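Long-range contacts in alpha-1,2-mannosidase (Bacteroides thetaiotaomicron, PDB 2WW2), which is an inverting, calcium-dependent mannosidase of glycoside hydrolase family 92 that probably cleaves alpha-1,2-linked mannosides: residues S236-E241 with N309-S314; E300-D305 with Y324-N329. All blocks are in the same frame, centred on the assembly; numbering follows the deposited sequence.

In the fold
Contacts 1 and 2 are both largely buried and meet on one five-stranded antiparallel sheet, in which strands 310-313 and 299-304 are neighbours; their centres lie about 9 Å apart. Contact 1 is the more peripheral, its centre about 24 Å from that of the chain against about 16 Å for contact 2. It brings a turn at the end of strand 229-236 against the sheet and relies on small apolar touches. Contact 2 lies within the sheet, between strands 299-304 and 326-330, and combines a backbone bond with clustered aromatic rings and a bridging water. Glu303 ties the two together, its backbone N bonding to Val311 O and its carboxylate to the turn at 236-237.

Contact 1 (S236-E241 with N309-S314); sequences SFISPE and NPVYYS
Ser236 OG is gripped twice: it accepts a hydrogen bond from Ile238 N, at 3.0 Å and 159°, and it is also bonded to OE1 of Glu303. The first bond closes an ST turn. The second oxygen of the same carboxylate, Glu303 OE2, bonds to Phe237 N, so that one carboxylate holds, through both of its oxygens, the turn from which Phe237 and Ile238 meet the strand 310-313. Ile238 has CG1 anti to the carbonyl carbon, and the chain runs on extended (chi2 164°), bringing CD1 to within 3.6 Å of Val311 CG2; the two side chains cross at about a right angle. Further back, Ile238 CG1 lies 4.0 Å from Tyr313 CB, the two side chains sliding past each other in opposite directions. An alanine at Ile238 would probably open a gap beside Tyr313 CB and leave Val311 CG2 without its apolar neighbour across the contact. The turn leaves strand 229-236 and enters helix 240-250, whose N-cap is Ser239. It thus joins a beta-rich region, consistent with the N-terminal beta-sandwich of family 92, to a small antiparallel sheet of the catalytic part. Phe237 meets Tyr313 through its base, CB to CB at 3.9 Å, while its ring leads away to stack on Phe301 and meet His68. Phe237 O comes obliquely to the Tyr313 ring and lies 3.4 Å from Tyr313 CB. The far end of the Tyr313 ring is tied by a hydrogen bond from OH to Asn179 OD1.

Contact 2 (E300-D305 with Y324-N329); sequences EFYEFD and YMYTDN
Glu300 lies against Tyr326 in an antiparallel, non-hydrogen-bonded pair, its CA over one face of the ring, 4.1 Å from the centroid and offset toward the rim. The two side chains run side by side and point the same way, with the carboxylate plane perpendicular to the ring. With Glu300 extended beyond CG, a water can bridge their ends: it donates to Glu300 OE2 at 2.6 Å and is hydrogen-bonded to Tyr326 OH, also at 2.6 Å. Tyr326 OH has a second partner in Arg352 NE, from helix 347-364.

At Phe301 the backbones join. Its N donates to Met325 O at 2.8 Å and 153°. Phe301 CG stands anti to the backbone N (chi1 -154°), and beyond it CD1 meets Thr327 CG2 obliquely at 3.5 Å; the hydroxyl of Thr327 bonds to Pro373 O. Met325 packs through CG against Phe301 CB.

Tyr302 completes an aromatic cluster with Tyr324 and Tyr326, where strand 299-304 of the antiparallel sheet meets strand 326-330 and the residues leading into it. The edge of Tyr324 points into its face in a T-shaped stack, planes at 73°, with Tyr324 CD1 3.5 Å above the Tyr302 ring plane, over its centre. Tyr302 in turn presents its own edge to the face of Tyr326, an offset edge-to-face pair with centroids 5.9 Å apart. Met325 O lies in the plane of the Tyr302 ring, at its edge beside CD2.

Met325 O thus accepts the Phe301 N-H and also lies against the edge of Tyr302, whereas Met325 N is buried by the contact with no partner in the model, a polar cost of the packing; the guanidinium of Arg352 would probably draw electron density from the hydroxyl of Tyr326.

Contact 1 (S236-E241 with N309-S314)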
loop_
_atom_site.group_PDB
_atom_site.type_symbol
_atom_site.label_atom_id
_atom_site.label_comp_id
_atom_site.label_asym_id
_atom_site.label_seq_id
_atom_site.Cartn_x
_atom_site.Cartn_y
_atom_site.Cartn_z
ATOM N N SER A 236 44.133 18.548 18.505
ATOM C CA SER A 236 45.034 17.701 17.728
ATOM C C SER A 236 44.796 16.249 18.131
ATOM O O SER A 236 44.434 15.976 19.278
ATOM C CB SER A 236 46.502 18.072 18.017
ATOM O OG SER A 236 47.388 17.187 17.351
ATOM N N PHE A 237 45.020 15.322 17.205
ATOM C CA PHE A 237 45.011 13.901 17.555
ATOM C C PHE A 237 46.416 13.391 17.866
ATOM O O PHE A 237 46.585 12.247 18.271
ATOM C CB PHE A 237 44.377 13.067 16.424
ATOM C CG PHE A 237 42.897 13.254 16.313
ATOM C CD1 PHE A 237 42.035 12.601 17.194
ATOM C CD2 PHE A 237 42.365 14.117 15.364
ATOM C CE1 PHE A 237 40.650 12.784 17.115
ATOM C CE2 PHE A 237 40.997 14.315 15.284
ATOM C CZ PHE A 237 40.136 13.637 16.171
ATOM N N ILE A 238 47.414 14.247 17.699
ATOM C CA ILE A 238 48.812 13.834 17.881
ATOM C C ILE A 238 49.311 14.050 19.303
ATOM O O ILE A 238 49.824 13.113 19.920
ATOM C CB ILE A 238 49.746 14.519 16.836
ATOM C CG1 ILE A 238 49.442 13.951 15.451
ATOM C CG2 ILE A 238 51.259 14.321 17.186
ATOM C CD1 ILE A 238 49.988 14.796 14.295
ATOM N N SER A 239 49.147 15.265 19.829
ATOM C CA SER A 239 49.664 15.605 21.155
ATOM C C SER A 239 49.205 16.997 21.588
ATOM O O SER A 239 48.774 17.800 20.756
ATOM C CB SER A 239 51.190 15.624 21.088
ATOM O OG SER A 239 51.604 16.800 20.391
ATOM N N PRO A 240 49.328 17.309 22.889
ATOM C CA PRO A 240 49.031 18.670 23.332
ATOM C C PRO A 240 49.924 19.714 22.666
ATOM O O PRO A 240 49.456 20.806 22.343
ATOM C CB PRO A 240 49.281 18.608 24.849
ATOM C CG PRO A 240 48.966 17.186 25.194
ATOM C CD PRO A 240 49.548 16.403 24.035
ATOM N N GLU A 241 51.194 19.376 22.446
ATOM C CA GLU A 241 52.098 20.261 21.708
ATOM C C GLU A 241 51.595 20.549 20.284
ATOM O O GLU A 241 51.653 21.683 19.813
ATOM C CB GLU A 241 53.513 19.659 21.666
ATOM C CG GLU A 241 54.186 19.589 23.047
ATOM C CD GLU A 241 53.509 18.598 24.023
ATOM O OE1 GLU A 241 52.945 17.556 23.582
ATOM O OE2 GLU A 241 53.564 18.866 25.251
ATOM N N ASN A 309 55.265 20.422 7.834
ATOM C CA ASN A 309 55.081 19.188 7.076
ATOM C C ASN A 309 53.867 18.399 7.549
ATOM O O ASN A 309 53.580 18.382 8.745
ATOM C CB ASN A 309 56.333 18.325 7.176
ATOM C CG ASN A 309 57.528 18.996 6.570
ATOM O OD1 ASN A 309 57.412 19.635 5.529
ATOM N ND2 ASN A 309 58.687 18.870 7.216
ATOM N N PRO A 310 53.150 17.753 6.607
ATOM C CA PRO A 310 51.930 17.017 6.964
ATOM C C PRO A 310 52.265 15.761 7.751
ATOM O O PRO A 310 53.113 14.971 7.328
ATOM C CB PRO A 310 51.318 16.642 5.604
ATOM C CG PRO A 310 52.522 16.606 4.647
ATOM C CD PRO A 310 53.474 17.665 5.170
ATOM N N VAL A 311 51.620 15.593 8.900
ATOM C CA VAL A 311 51.774 14.397 9.707
ATOM C C VAL A 311 50.386 13.991 10.196
ATOM O O VAL A 311 49.445 14.800 10.182
ATOM C CB VAL A 311 52.703 14.629 10.932
ATOM C CG1 VAL A 311 54.150 14.790 10.489
ATOM C CG2 VAL A 311 52.255 15.862 11.735
ATOM N N TYR A 312 50.242 12.736 10.604
ATOM C CA TYR A 312 48.978 12.308 11.170
ATOM C C TYR A 312 49.167 11.246 12.225
ATOM O O TYR A 312 50.091 10.422 12.162
ATOM C CB TYR A 312 48.011 11.812 10.073
ATOM C CG TYR A 312 48.512 10.601 9.289
ATOM C CD1 TYR A 312 48.195 9.307 9.700
ATOM C CD2 TYR A 312 49.293 10.755 8.146
ATOM C CE1 TYR A 312 48.656 8.194 8.994
ATOM C CE2 TYR A 312 49.772 9.635 7.424
ATOM C CZ TYR A 312 49.440 8.359 7.859
ATOM O OH TYR A 312 49.884 7.238 7.177
ATOM N N TYR A 313 48.279 11.294 13.209
ATOM C CA TYR A 313 48.050 10.185 14.113
ATOM C C TYR A 313 47.300 9.121 13.323
ATOM O O TYR A 313 46.238 9.396 12.764
ATOM C CB TYR A 313 47.166 10.640 15.281
ATOM C CG TYR A 313 46.668 9.494 16.163
ATOM C CD1 TYR A 313 47.508 8.900 17.098
ATOM C CD2 TYR A 313 45.351 9.036 16.077
ATOM C CE1 TYR A 313 47.058 7.870 17.930
ATOM C CE2 TYR A 313 44.891 7.996 16.899
ATOM C CZ TYR A 313 45.748 7.416 17.817
ATOM O OH TYR A 313 45.297 6.401 18.640
ATOM N N SER A 314 47.832 7.905 13.266
ATOM C CA SER A 314 47.124 6.856 12.552
ATOM C C SER A 314 46.027 6.238 13.406
ATOM O O SER A 314 46.317 5.695 14.483
ATOM C CB SER A 314 48.092 5.743 12.139
ATOM O OG SER A 314 47.350 4.666 11.594
#

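Contact 2 (E300-D305 with Y324-N329)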
loop_
_atom_site.group_PDB
_atom_site.type_symbol
_atom_site.label_atom_id
_atom_site.label_comp_id
_atom_site.label_asym_id
_atom_site.label_seq_id
_atom_site.Cartn_x
_atom_site.Cartn_y
_atom_site.Cartn_z
ATOM N N GLU A 300 39.966 15.436 6.274
ATOM C CA GLU A 300 41.426 15.389 6.428
ATOM C C GLU A 300 41.694 14.973 7.875
ATOM O O GLU A 300 41.032 15.455 8.788
ATOM C CB GLU A 300 42.035 16.772 6.152
ATOM C CG GLU A 300 41.732 17.283 4.734
ATOM C CD GLU A 300 41.959 18.781 4.545
ATOM O OE1 GLU A 300 42.319 19.485 5.519
ATOM O OE2 GLU A 300 41.742 19.253 3.408
ATOM N N PHE A 301 42.644 14.061 8.078
ATOM C CA PHE A 301 42.997 13.615 9.422
ATOM C C PHE A 301 44.489 13.877 9.694
ATOM O O PHE A 301 45.093 13.314 10.624
ATOM C CB PHE A 301 42.665 12.128 9.563
ATOM C CG PHE A 301 42.382 11.704 10.975
ATOM C CD1 PHE A 301 41.217 12.109 11.611
ATOM C CD2 PHE A 301 43.271 10.880 11.662
ATOM C CE1 PHE A 301 40.951 11.710 12.933
ATOM C CE2 PHE A 301 42.995 10.466 12.968
ATOM C CZ PHE A 301 41.829 10.902 13.602
ATOM N N TYR A 302 45.081 14.734 8.868
ATOM C CA TYR A 302 46.475 15.113 9.026
ATOM C C TYR A 302 46.583 16.550 9.524
ATOM O O TYR A 302 45.594 17.332 9.509
ATOM C CB TYR A 302 47.251 14.944 7.711
ATOM C CG TYR A 302 46.661 15.681 6.520
ATOM C CD1 TYR A 302 47.077 16.970 6.191
ATOM C CD2 TYR A 302 45.693 15.082 5.729
ATOM C CE1 TYR A 302 46.534 17.645 5.105
ATOM C CE2 TYR A 302 45.144 15.746 4.637
ATOM C CZ TYR A 302 45.572 17.016 4.332
ATOM O OH TYR A 302 45.028 17.651 3.249
ATOM N N GLU A 303 47.790 16.889 9.941
ATOM C CA GLU A 303 48.082 18.139 10.601
ATOM C C GLU A 303 49.449 18.592 10.092
ATOM O O GLU A 303 50.179 17.815 9.470
ATOM C CB GLU A 303 48.088 17.910 12.129
ATOM C CG GLU A 303 46.857 17.090 12.591
ATOM C CD GLU A 303 46.709 16.975 14.106
ATOM O OE1 GLU A 303 47.002 17.947 14.823
ATOM O OE2 GLU A 303 46.259 15.909 14.572
ATOM N N PHE A 304 49.793 19.849 10.324
ATOM C CA PHE A 304 51.090 20.330 9.878
ATOM C C PHE A 304 51.970 20.613 11.070
ATOM O O PHE A 304 51.642 21.450 11.906
ATOM C CB PHE A 304 50.935 21.559 8.990
ATOM C CG PHE A 304 50.224 21.268 7.700
ATOM C CD1 PHE A 304 50.913 20.704 6.634
ATOM C CD2 PHE A 304 48.874 21.550 7.555
ATOM C CE1 PHE A 304 50.268 20.430 5.442
ATOM C CE2 PHE A 304 48.213 21.272 6.371
ATOM C CZ PHE A 304 48.924 20.704 5.306
ATOM N N ASP A 305 53.095 19.910 11.130
ATOM C CA ASP A 305 53.983 19.983 12.283
ATOM C C ASP A 305 54.744 21.315 12.359
ATOM O O ASP A 305 54.464 22.230 11.593
ATOM C CB ASP A 305 54.943 18.788 12.275
ATOM C CG ASP A 305 55.982 18.860 11.157
ATOM O OD1 ASP A 305 56.101 19.888 10.455
ATOM O OD2 ASP A 305 56.690 17.854 10.979
ATOM N N TYR A 324 49.611 11.772 4.540
ATOM C CA TYR A 324 48.184 12.096 4.563
ATOM C C TYR A 324 47.348 10.937 5.051
ATOM O O TYR A 324 47.634 9.772 4.776
ATOM C CB TYR A 324 47.687 12.520 3.173
ATOM C CG TYR A 324 48.478 13.664 2.576
ATOM C CD1 TYR A 324 48.424 14.931 3.141
ATOM C CD2 TYR A 324 49.290 13.474 1.455
ATOM C CE1 TYR A 324 49.149 15.986 2.608
ATOM C CE2 TYR A 324 50.023 14.532 0.916
ATOM C CZ TYR A 324 49.938 15.780 1.499
ATOM O OH TYR A 324 50.650 16.844 0.988
ATOM N N MET A 325 46.294 11.283 5.772
ATOM C CA MET A 325 45.303 10.323 6.186
ATOM C C MET A 325 43.963 11.046 6.109
ATOM O O MET A 325 43.900 12.264 6.341
ATOM C CB MET A 325 45.593 9.830 7.616
ATOM C CG MET A 325 44.577 8.798 8.138
ATOM S SD MET A 325 44.319 7.361 7.084
ATOM C CE MET A 325 45.983 6.634 7.036
ATOM N N TYR A 326 42.917 10.313 5.735
ATOM C CA TYR A 326 41.528 10.815 5.779
ATOM C C TYR A 326 40.710 9.806 6.539
ATOM O O TYR A 326 41.096 8.643 6.649
ATOM C CB TYR A 326 40.913 10.907 4.363
ATOM C CG TYR A 326 41.340 12.128 3.596
ATOM C CD1 TYR A 326 40.445 13.189 3.390
ATOM C CD2 TYR A 326 42.642 12.244 3.101
ATOM C CE1 TYR A 326 40.852 14.329 2.697
ATOM C CE2 TYR A 326 43.052 13.379 2.406
ATOM C CZ TYR A 326 42.145 14.410 2.197
ATOM O OH TYR A 326 42.564 15.537 1.516
ATOM N N THR A 327 39.527 10.207 6.977
ATOM C CA THR A 327 38.639 9.233 7.577
ATOM C C THR A 327 37.196 9.723 7.581
ATOM O O THR A 327 36.892 10.742 6.967
ATOM C CB THR A 327 39.082 8.884 9.008
ATOM O OG1 THR A 327 38.297 7.776 9.455
ATOM C CG2 THR A 327 38.862 10.088 9.951
ATOM N N ASP A 328 36.326 8.976 8.264
ATOM C CA ASP A 328 34.901 9.260 8.327
ATOM C C ASP A 328 34.221 9.146 6.980
ATOM O O ASP A 328 33.790 10.137 6.386
ATOM C CB ASP A 328 34.658 10.607 8.993
ATOM C CG ASP A 328 34.990 10.549 10.468
ATOM O OD1 ASP A 328 34.579 9.548 11.105
ATOM O OD2 ASP A 328 35.679 11.460 10.966
ATOM N N ASN A 329 34.140 7.911 6.491
ATOM C CA ASN A 329 33.559 7.674 5.191
ATOM C C ASN A 329 33.111 6.241 5.112
ATOM O O ASN A 329 33.851 5.372 5.543
ATOM C CB ASN A 329 34.637 7.870 4.104
ATOM C CG ASN A 329 34.136 8.700 2.985
ATOM O OD1 ASN A 329 34.333 8.388 1.807
ATOM N ND2 ASN A 329 33.459 9.798 3.345
HETATM O O HOH W 1 41.115 17.689 1.454
#